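Long-range contacts in UDP-N-acetylmuramate--L-alanine ligase (Thermotoga maritima, PDB 1J6U), which joins L-alanine to UDP-N-acetylmuramate at the expense of ATP, a step of peptidoglycan biosynthesis in cell wall formation: residues A130-L139 / P298-V309; D171-E179 / N197-A208. All coordinates share one frame; numbering follows the deposited sequence.

Interaction 1 of 2, residues A130-L139 / P298-V309; sequences AMVAHVLKHL and PVLEALEEFRGV
Phe306 sets its ring among Ala130, Met131 and His134, just where helix 296-305 gives way to a loop. At the root, Phe306 CB lies 3.8 Å from CD2 of the His134 imidazole. Because CG is anti to the backbone N (chi1 176°), the ring reaches on toward helix 125-138. CD1 passes CB and CG of His134, the two rings inclined obliquely. On the other flank CD2 meets CE of Met131, a selenomethionine, while CE2 is 3.6 Å from Met131 CG. That CG stands over the ring face, and with the selenium placed obliquely this is a Met-aromatic contact; Gly308 N lies over the opposite face. At the far end, CE1 and CZ meet the methyl of Ala130, with CZ 3.7 Å from Ala130 CB. The same methyl is pressed against Val309 CG2 at 3.5 Å, a tight fit. An alanine here would probably open a gap beside Met131 CG and take from Ala130 and His134 the ring they share.

The contact packs the helix that follows the P-loop against a helix far along the chain: helix 125-138 begins within the predicted ATP-binding residues Gly121 to Thr127, and the axes of the short segments 130-138 and 298-305 come within 8.9 Å, their directions 125° apart. Small Ala302 faces Val135 where the helices come closest. His134 NE2 donates to Ala302 O at 2.6 Å, a bond bent to 134° that lies in the imidazole plane but above the carbonyl plane. Further along, His138 is a knob among Pro298, Glu301, Ala302 and Glu305, with Ala302 CB over its face and a weak bond from His138 NE2 to Glu301 OE1 at 3.2 Å. Leu139 CD2 packs tightly against Pro298 CB.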
loop_
_atom_site.group_PDB
_atom_site.type_symbol
_atom_site.label_atom_id
_atom_site.label_comp_id
_atom_site.label_asym_id
_atom_site.label_seq_id
_atom_site.Cartn_x
_atom_site.Cartn_y
_atom_site.Cartn_z
ATOM N N ALA A 130 -0.765 7.708 -2.540
ATOM C CA ALA A 130 -1.738 7.706 -3.624
ATOM C C ALA A 130 -2.533 9.014 -3.564
ATOM O O ALA A 130 -2.856 9.633 -4.607
ATOM C CB ALA A 130 -2.654 6.451 -3.523
HETATM N N MSE A 131 -2.827 9.448 -2.340
HETATM C CA MSE A 131 -3.541 10.706 -2.146
HETATM C C MSE A 131 -2.716 11.884 -2.720
HETATM O O MSE A 131 -3.249 12.683 -3.489
HETATM C CB MSE A 131 -3.837 10.916 -0.677
HETATM C CG MSE A 131 -4.934 10.085 -0.185
HETATM SE SE MSE A 131 -5.175 10.312 1.691
HETATM C CE MSE A 131 -6.995 9.658 1.825
ATOM N N VAL A 132 -1.426 11.960 -2.361
ATOM C CA VAL A 132 -0.536 12.999 -2.838
ATOM C C VAL A 132 -0.532 12.992 -4.350
ATOM O O VAL A 132 -0.748 14.033 -4.978
ATOM C CB VAL A 132 0.916 12.790 -2.319
ATOM C CG1 VAL A 132 1.884 13.843 -2.938
ATOM C CG2 VAL A 132 0.931 12.920 -0.826
ATOM N N ALA A 133 -0.286 11.820 -4.928
ATOM C CA ALA A 133 -0.284 11.679 -6.370
ATOM C C ALA A 133 -1.629 12.112 -6.960
ATOM O O ALA A 133 -1.684 12.808 -7.977
ATOM C CB ALA A 133 -0.005 10.203 -6.767
ATOM N N HIS A 134 -2.714 11.642 -6.356
ATOM C CA HIS A 134 -4.046 11.994 -6.836
ATOM C C HIS A 134 -4.276 13.534 -6.821
ATOM O O HIS A 134 -4.796 14.081 -7.785
ATOM C CB HIS A 134 -5.077 11.251 -5.988
ATOM C CG HIS A 134 -6.493 11.654 -6.246
ATOM N ND1 HIS A 134 -7.197 11.232 -7.352
ATOM C CD2 HIS A 134 -7.363 12.376 -5.499
ATOM C CE1 HIS A 134 -8.442 11.665 -7.271
ATOM N NE2 HIS A 134 -8.568 12.361 -6.156
ATOM N N VAL A 135 -3.911 14.208 -5.728
ATOM C CA VAL A 135 -4.013 15.674 -5.620
ATOM C C VAL A 135 -3.189 16.332 -6.757
ATOM O O VAL A 135 -3.701 17.114 -7.561
ATOM C CB VAL A 135 -3.446 16.185 -4.275
ATOM C CG1 VAL A 135 -3.362 17.707 -4.285
ATOM C CG2 VAL A 135 -4.330 15.731 -3.111
ATOM N N LEU A 136 -1.912 16.002 -6.829
ATOM C CA LEU A 136 -1.066 16.556 -7.870
ATOM C C LEU A 136 -1.678 16.324 -9.262
ATOM O O LEU A 136 -1.632 17.186 -10.143
ATOM C CB LEU A 136 0.349 15.958 -7.776
ATOM C CG LEU A 136 1.488 16.772 -7.133
ATOM C CD1 LEU A 136 0.996 18.152 -6.691
ATOM C CD2 LEU A 136 2.096 16.015 -5.990
ATOM N N LYS A 137 -2.284 15.179 -9.486
ATOM C CA LYS A 137 -2.862 14.973 -10.806
ATOM C C LYS A 137 -4.087 15.862 -11.002
ATOM O O LYS A 137 -4.310 16.391 -12.088
ATOM C CB LYS A 137 -3.250 13.500 -10.997
ATOM C CG LYS A 137 -2.099 12.579 -11.380
ATOM C CD LYS A 137 -2.466 11.082 -11.174
ATOM C CE LYS A 137 -3.686 10.603 -11.979
ATOM N NZ LYS A 137 -3.605 10.803 -13.457
ATOM N N HIS A 138 -4.878 16.031 -9.940
ATOM C CA HIS A 138 -6.103 16.810 -10.019
ATOM C C HIS A 138 -5.762 18.229 -10.278
ATOM O O HIS A 138 -6.470 18.910 -11.011
ATOM C CB HIS A 138 -6.885 16.725 -8.738
ATOM C CG HIS A 138 -8.186 17.455 -8.775
ATOM N ND1 HIS A 138 -9.305 16.948 -9.394
ATOM C CD2 HIS A 138 -8.577 18.610 -8.182
ATOM C CE1 HIS A 138 -10.333 17.749 -9.169
ATOM N NE2 HIS A 138 -9.917 18.764 -8.436
ATOM N N LEU A 139 -4.662 18.662 -9.677
ATOM C CA LEU A 139 -4.189 20.022 -9.846
ATOM C C LEU A 139 -3.473 20.155 -11.141
ATOM O O LEU A 139 -2.776 21.142 -11.350
ATOM C CB LEU A 139 -3.226 20.399 -8.755
ATOM C CG LEU A 139 -3.898 20.457 -7.398
ATOM C CD1 LEU A 139 -2.915 21.040 -6.422
ATOM C CD2 LEU A 139 -5.147 21.272 -7.452
ATOM N N PRO A 298 -9.265 23.117 -4.423
ATOM C CA PRO A 298 -9.126 21.962 -5.315
ATOM C C PRO A 298 -8.508 20.754 -4.629
ATOM O O PRO A 298 -8.805 19.630 -5.014
ATOM C CB PRO A 298 -8.256 22.488 -6.464
ATOM C CG PRO A 298 -7.561 23.588 -5.901
ATOM C CD PRO A 298 -8.620 24.274 -5.043
ATOM N N VAL A 299 -7.672 20.982 -3.616
ATOM C CA VAL A 299 -7.051 19.871 -2.910
ATOM C C VAL A 299 -8.123 19.045 -2.216
ATOM O O VAL A 299 -8.050 17.835 -2.227
ATOM C CB VAL A 299 -6.019 20.361 -1.867
ATOM C CG1 VAL A 299 -5.535 19.207 -0.953
ATOM C CG2 VAL A 299 -4.837 20.926 -2.590
ATOM N N LEU A 300 -9.127 19.700 -1.641
ATOM C CA LEU A 300 -10.211 19.012 -0.945
ATOM C C LEU A 300 -11.207 18.339 -1.885
ATOM O O LEU A 300 -11.854 17.357 -1.535
ATOM C CB LEU A 300 -10.955 19.977 -0.026
ATOM C CG LEU A 300 -10.141 20.383 1.212
ATOM C CD1 LEU A 300 -10.789 21.568 1.928
ATOM C CD2 LEU A 300 -10.048 19.213 2.144
ATOM N N GLU A 301 -11.341 18.893 -3.069
ATOM C CA GLU A 301 -12.232 18.356 -4.084
ATOM C C GLU A 301 -11.614 17.012 -4.541
ATOM O O GLU A 301 -12.296 15.987 -4.683
ATOM C CB GLU A 301 -12.287 19.376 -5.219
ATOM C CG GLU A 301 -13.127 19.043 -6.412
ATOM C CD GLU A 301 -13.047 20.161 -7.451
ATOM O OE1 GLU A 301 -12.049 20.926 -7.420
ATOM O OE2 GLU A 301 -13.964 20.269 -8.297
ATOM N N ALA A 302 -10.304 17.027 -4.722
ATOM C CA ALA A 302 -9.567 15.872 -5.134
ATOM C C ALA A 302 -9.633 14.818 -4.014
ATOM O O ALA A 302 -9.913 13.637 -4.267
ATOM C CB ALA A 302 -8.138 16.266 -5.399
ATOM N N LEU A 303 -9.399 15.233 -2.774
ATOM C CA LEU A 303 -9.428 14.261 -1.720
ATOM C C LEU A 303 -10.790 13.644 -1.618
ATOM O O LEU A 303 -10.930 12.463 -1.320
ATOM C CB LEU A 303 -9.013 14.854 -0.369
ATOM C CG LEU A 303 -7.508 15.120 -0.207
ATOM C CD1 LEU A 303 -7.306 15.819 1.117
ATOM C CD2 LEU A 303 -6.673 13.828 -0.281
ATOM N N GLU A 304 -11.812 14.427 -1.880
ATOM C CA GLU A 304 -13.143 13.875 -1.765
ATOM C C GLU A 304 -13.368 12.796 -2.832
ATOM O O GLU A 304 -14.038 11.811 -2.589
ATOM C CB GLU A 304 -14.187 14.981 -1.887
ATOM C CG GLU A 304 -15.590 14.458 -1.844
ATOM C CD GLU A 304 -16.600 15.526 -1.526
ATOM O OE1 GLU A 304 -16.438 16.665 -2.028
ATOM O OE2 GLU A 304 -17.560 15.216 -0.782
ATOM N N GLU A 305 -12.760 12.981 -3.988
ATOM C CA GLU A 305 -12.888 12.061 -5.104
ATOM C C GLU A 305 -11.908 10.868 -5.101
ATOM O O GLU A 305 -12.067 9.952 -5.869
ATOM C CB GLU A 305 -12.725 12.854 -6.414
ATOM C CG GLU A 305 -13.972 13.671 -6.829
ATOM C CD GLU A 305 -13.684 14.689 -7.962
ATOM O OE1 GLU A 305 -12.705 14.482 -8.723
ATOM O OE2 GLU A 305 -14.445 15.688 -8.098
ATOM N N PHE A 306 -10.911 10.892 -4.233
ATOM C CA PHE A 306 -9.898 9.859 -4.175
ATOM C C PHE A 306 -10.555 8.515 -4.069
ATOM O O PHE A 306 -11.333 8.319 -3.168
ATOM C CB PHE A 306 -9.029 10.088 -2.960
ATOM C CG PHE A 306 -8.014 9.037 -2.746
ATOM C CD1 PHE A 306 -7.051 8.765 -3.729
ATOM C CD2 PHE A 306 -7.989 8.341 -1.547
ATOM C CE1 PHE A 306 -6.091 7.813 -3.502
ATOM C CE2 PHE A 306 -7.028 7.389 -1.304
ATOM C CZ PHE A 306 -6.070 7.117 -2.286
ATOM N N ARG A 307 -10.226 7.583 -4.967
ATOM C CA ARG A 307 -10.881 6.286 -4.951
ATOM C C ARG A 307 -10.224 5.155 -4.183
ATOM O O ARG A 307 -10.812 4.090 -4.010
ATOM C CB ARG A 307 -11.279 5.884 -6.378
ATOM C CG ARG A 307 -12.465 6.757 -6.855
ATOM C CD ARG A 307 -12.968 6.491 -8.273
ATOM N N GLY A 308 -9.040 5.414 -3.656
ATOM C CA GLY A 308 -8.377 4.416 -2.834
ATOM C C GLY A 308 -7.410 3.561 -3.608
ATOM O O GLY A 308 -7.305 3.637 -4.846
ATOM N N VAL A 309 -6.699 2.736 -2.869
ATOM C CA VAL A 309 -5.711 1.844 -3.455
ATOM C C VAL A 309 -6.220 0.444 -3.314
ATOM O O VAL A 309 -6.762 0.118 -2.254
ATOM C CB VAL A 309 -4.423 1.895 -2.679
ATOM C CG1 VAL A 309 -3.391 0.861 -3.264
ATOM C CG2 VAL A 309 -3.917 3.300 -2.692
#

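Interaction 2 of 2, residues D171-E179 / N197-A208; sequences DESEEFFSE and NYGNSLTRYRSA
Glu175 holds CG anti to its backbone N (chi1 -170°) and runs extended to Arg204, whose chain bends at chi3 (70°) to present its guanidinium side-on. Two bonds form this salt bridge: Arg204 NE to Glu175 OE1 at 2.8 Å and Arg204 NH2 to Glu175 OE2 at 2.9 Å, each oxygen met on its syn side. On the way, Glu175 CB and CG brush Tyr198 CE2, the carboxylate plane nearly perpendicular to the ring. Tyr198 OH donates to Glu172 O at 2.8 Å from above the carbonyl plane, and it also lies at the edge of the Phe177 ring. Asn197 OD1 accepts from Glu175 N at 2.8 Å, while a water that donates to the same OD1 accepts from Phe176 N. Ala208 CB packs 3.7 Å from Phe177 CE2. The bent Glu172 chain turns OE2 to Tyr205 OH, 2.8 Å away on the anti side; Glu172 OE2 also has a weak bond with Thr122 OG1. Ser201 N-caps the helix carrying Tyr205. Segment 171-179 is the loop after strand 166-170, neighbour of the P-loop strand 116-120, here tied to the start of helix 202-214 at the predicted ATP site of the Mur ligase middle domain.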
loop_
_atom_site.group_PDB
_atom_site.type_symbol
_atom_site.label_atom_id
_atom_site.label_comp_id
_atom_site.label_asym_id
_atom_site.label_seq_id
_atom_site.Cartn_x
_atom_site.Cartn_y
_atom_site.Cartn_z
ATOM N N ASP A 171 10.262 2.963 1.529
ATOM C CA ASP A 171 10.051 1.936 2.538
ATOM C C ASP A 171 11.063 2.063 3.674
ATOM O O ASP A 171 12.264 1.883 3.477
ATOM C CB ASP A 171 10.145 0.551 1.905
ATOM C CG ASP A 171 10.175 -0.530 2.935
ATOM O OD1 ASP A 171 9.357 -0.451 3.880
ATOM O OD2 ASP A 171 11.021 -1.449 2.799
ATOM N N GLU A 172 10.582 2.366 4.868
ATOM C CA GLU A 172 11.484 2.519 5.975
ATOM C C GLU A 172 11.980 1.184 6.494
ATOM O O GLU A 172 12.439 1.071 7.640
ATOM C CB GLU A 172 10.837 3.342 7.108
ATOM C CG GLU A 172 9.388 3.008 7.514
ATOM C CD GLU A 172 9.206 1.609 8.065
ATOM O OE1 GLU A 172 9.288 0.649 7.262
ATOM O OE2 GLU A 172 8.984 1.471 9.296
ATOM N N SER A 173 11.892 0.161 5.660
ATOM C CA SER A 173 12.369 -1.141 6.101
ATOM C C SER A 173 13.823 -1.182 5.787
ATOM O O SER A 173 14.602 -1.774 6.513
ATOM C CB SER A 173 11.655 -2.278 5.383
ATOM O OG SER A 173 10.363 -2.390 5.922
ATOM N N GLU A 174 14.189 -0.548 4.691
ATOM C CA GLU A 174 15.579 -0.527 4.308
ATOM C C GLU A 174 16.178 0.764 4.824
ATOM O O GLU A 174 15.746 1.847 4.442
ATOM C CB GLU A 174 15.714 -0.613 2.786
ATOM C CG GLU A 174 14.497 -1.272 2.112
ATOM C CD GLU A 174 14.751 -1.704 0.657
ATOM O OE1 GLU A 174 13.768 -1.733 -0.137
ATOM O OE2 GLU A 174 15.923 -2.028 0.319
ATOM N N GLU A 175 17.169 0.634 5.701
ATOM C CA GLU A 175 17.887 1.772 6.285
ATOM C C GLU A 175 18.301 2.822 5.231
ATOM O O GLU A 175 18.310 4.034 5.500
ATOM C CB GLU A 175 19.130 1.251 7.010
ATOM C CG GLU A 175 19.867 2.256 7.885
ATOM C CD GLU A 175 21.071 1.625 8.576
ATOM O OE1 GLU A 175 21.213 1.781 9.816
ATOM O OE2 GLU A 175 21.871 0.968 7.865
ATOM N N PHE A 176 18.632 2.347 4.035
ATOM C CA PHE A 176 19.051 3.217 2.929
ATOM C C PHE A 176 18.007 4.266 2.558
ATOM O O PHE A 176 18.297 5.145 1.761
ATOM C CB PHE A 176 19.340 2.382 1.680
ATOM C CG PHE A 176 20.022 3.147 0.568
ATOM C CD1 PHE A 176 21.363 3.502 0.668
ATOM C CD2 PHE A 176 19.326 3.487 -0.595
ATOM C CE1 PHE A 176 22.007 4.189 -0.379
ATOM C CE2 PHE A 176 19.949 4.170 -1.650
ATOM C CZ PHE A 176 21.301 4.526 -1.543
ATOM N N PHE A 177 16.794 4.176 3.107
ATOM C CA PHE A 177 15.785 5.163 2.733
ATOM C C PHE A 177 16.263 6.508 3.210
ATOM O O PHE A 177 15.993 7.528 2.577
ATOM C CB PHE A 177 14.403 4.817 3.311
ATOM C CG PHE A 177 14.167 5.298 4.711
ATOM C CD1 PHE A 177 13.494 6.513 4.941
ATOM C CD2 PHE A 177 14.556 4.528 5.799
ATOM C CE1 PHE A 177 13.207 6.951 6.239
ATOM C CE2 PHE A 177 14.277 4.953 7.103
ATOM C CZ PHE A 177 13.600 6.169 7.332
ATOM N N SER A 178 17.013 6.477 4.307
ATOM C CA SER A 178 17.599 7.669 4.936
ATOM C C SER A 178 18.598 8.415 4.031
ATOM O O SER A 178 19.032 9.510 4.362
ATOM C CB SER A 178 18.332 7.268 6.202
ATOM O OG SER A 178 19.448 6.500 5.810
ATOM N N GLU A 179 18.953 7.807 2.904
ATOM C CA GLU A 179 19.879 8.376 1.947
ATOM C C GLU A 179 19.161 9.232 0.917
ATOM O O GLU A 179 19.790 9.877 0.078
ATOM C CB GLU A 179 20.643 7.258 1.222
ATOM C CG GLU A 179 21.574 6.473 2.116
ATOM C CD GLU A 179 22.589 7.371 2.798
ATOM O OE1 GLU A 179 22.556 7.477 4.050
ATOM O OE2 GLU A 179 23.412 7.978 2.073
ATOM N N ASN A 197 16.908 -4.732 9.422
ATOM C CA ASN A 197 17.885 -4.093 8.550
ATOM C C ASN A 197 18.640 -2.957 9.243
ATOM O O ASN A 197 19.495 -2.303 8.648
ATOM C CB ASN A 197 17.181 -3.610 7.279
ATOM C CG ASN A 197 18.148 -3.165 6.193
ATOM O OD1 ASN A 197 18.311 -1.967 5.928
ATOM N ND2 ASN A 197 18.788 -4.131 5.546
ATOM N N TYR A 198 18.313 -2.720 10.508
ATOM C CA TYR A 198 19.001 -1.700 11.308
ATOM C C TYR A 198 19.784 -2.416 12.431
ATOM O O TYR A 198 19.902 -1.904 13.566
ATOM C CB TYR A 198 17.988 -0.729 11.943
ATOM C CG TYR A 198 17.181 0.043 10.939
ATOM C CD1 TYR A 198 15.998 -0.476 10.435
ATOM C CD2 TYR A 198 17.649 1.250 10.425
ATOM C CE1 TYR A 198 15.302 0.180 9.442
ATOM C CE2 TYR A 198 16.959 1.914 9.428
ATOM C CZ TYR A 198 15.782 1.371 8.938
ATOM O OH TYR A 198 15.084 2.000 7.932
ATOM N N GLY A 199 20.305 -3.601 12.102
ATOM C CA GLY A 199 21.027 -4.386 13.077
ATOM C C GLY A 199 20.217 -4.416 14.355
ATOM O O GLY A 199 20.763 -4.310 15.443
ATOM N N ASN A 200 18.906 -4.557 14.214
ATOM C CA ASN A 200 17.999 -4.575 15.353
ATOM C C ASN A 200 18.288 -3.468 16.336
ATOM O O ASN A 200 18.201 -3.668 17.544
ATOM C CB ASN A 200 18.052 -5.919 16.058
ATOM C CG ASN A 200 17.597 -7.037 15.161
ATOM O OD1 ASN A 200 18.265 -7.375 14.175
ATOM N ND2 ASN A 200 16.439 -7.606 15.473
ATOM N N SER A 201 18.606 -2.290 15.805
ATOM C CA SER A 201 18.905 -1.129 16.629
ATOM C C SER A 201 17.923 0.025 16.458
ATOM O O SER A 201 18.011 0.772 15.483
ATOM C CB SER A 201 20.291 -0.607 16.300
ATOM O OG SER A 201 20.522 0.574 17.041
ATOM N N LEU A 202 17.012 0.200 17.406
ATOM C CA LEU A 202 16.052 1.299 17.312
ATOM C C LEU A 202 16.799 2.620 17.164
ATOM O O LEU A 202 16.257 3.591 16.649
ATOM C CB LEU A 202 15.161 1.365 18.562
ATOM C CG LEU A 202 13.840 2.133 18.467
ATOM C CD1 LEU A 202 12.928 1.436 17.489
ATOM C CD2 LEU A 202 13.154 2.192 19.819
ATOM N N THR A 203 18.049 2.650 17.609
ATOM C CA THR A 203 18.852 3.865 17.526
ATOM C C THR A 203 19.231 4.158 16.085
ATOM O O THR A 203 19.159 5.298 15.640
ATOM C CB THR A 203 20.126 3.751 18.388
ATOM O OG1 THR A 203 20.076 2.536 19.156
ATOM C CG2 THR A 203 20.226 4.950 19.340
ATOM N N ARG A 204 19.643 3.132 15.353
ATOM C CA ARG A 204 19.979 3.323 13.957
ATOM C C ARG A 204 18.697 3.758 13.249
ATOM O O ARG A 204 18.716 4.659 12.413
ATOM C CB ARG A 204 20.496 2.026 13.351
ATOM C CG ARG A 204 21.947 1.785 13.622
ATOM C CD ARG A 204 22.381 0.383 13.194
ATOM N NE ARG A 204 22.403 0.202 11.752
ATOM C CZ ARG A 204 22.646 -0.966 11.167
ATOM N NH1 ARG A 204 22.884 -2.034 11.912
ATOM N NH2 ARG A 204 22.647 -1.076 9.844
ATOM N N TYR A 205 17.581 3.125 13.613
ATOM C CA TYR A 205 16.279 3.427 13.032
ATOM C C TYR A 205 15.966 4.920 13.232
ATOM O O TYR A 205 15.682 5.645 12.272
ATOM C CB TYR A 205 15.215 2.571 13.707
ATOM C CG TYR A 205 13.826 2.671 13.113
ATOM C CD1 TYR A 205 13.547 2.180 11.830
ATOM C CD2 TYR A 205 12.770 3.185 13.870
ATOM C CE1 TYR A 205 12.232 2.189 11.321
ATOM C CE2 TYR A 205 11.467 3.208 13.382
ATOM C CZ TYR A 205 11.193 2.704 12.109
ATOM O OH TYR A 205 9.879 2.687 11.657
ATOM N N ARG A 206 16.017 5.372 14.479
ATOM C CA ARG A 206 15.760 6.771 14.758
ATOM C C ARG A 206 16.693 7.619 13.886
ATOM O O ARG A 206 16.264 8.559 13.205
ATOM C CB ARG A 206 16.034 7.084 16.240
ATOM C CG ARG A 206 14.909 6.777 17.232
ATOM N N SER A 207 17.970 7.268 13.898
ATOM C CA SER A 207 18.962 8.021 13.148
ATOM C C SER A 207 18.610 8.128 11.689
ATOM O O SER A 207 18.841 9.171 11.070
ATOM C CB SER A 207 20.349 7.389 13.294
ATOM O OG SER A 207 20.727 7.348 14.657
ATOM N N ALA A 208 18.089 7.038 11.136
ATOM C CA ALA A 208 17.675 7.021 9.735
ATOM C C ALA A 208 16.643 8.125 9.491
ATOM O O ALA A 208 16.741 8.862 8.510
ATOM C CB ALA A 208 17.093 5.685 9.387
HETATM O O HOH W 1 14.428 -3.767 8.636
HETATM O O HOH W 2 20.399 4.392 10.663
HETATM O O HOH W 3 21.579 -1.423 6.833
HETATM O O HOH W 4 18.978 -0.500 3.690
#

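The two contacts do not touch, their centres being 30 Å apart and their nearest atoms about 13 Å, yet each has one side chain close to the predicted ATP-binding residues. In interaction 1 the side chain of Phe306 comes within about 4 Å of that of Thr127, in the first turn of helix 125-138. In interaction 2 the side chain of Glu172 is about 3 Å from that of Thr122, near the loop's beginning. Along the chain, both segments of interaction 2 fall between those of interaction 1, which joins the P-loop helix to a helix 159 residues later; interaction 2 closes a much shorter span of 18 residues.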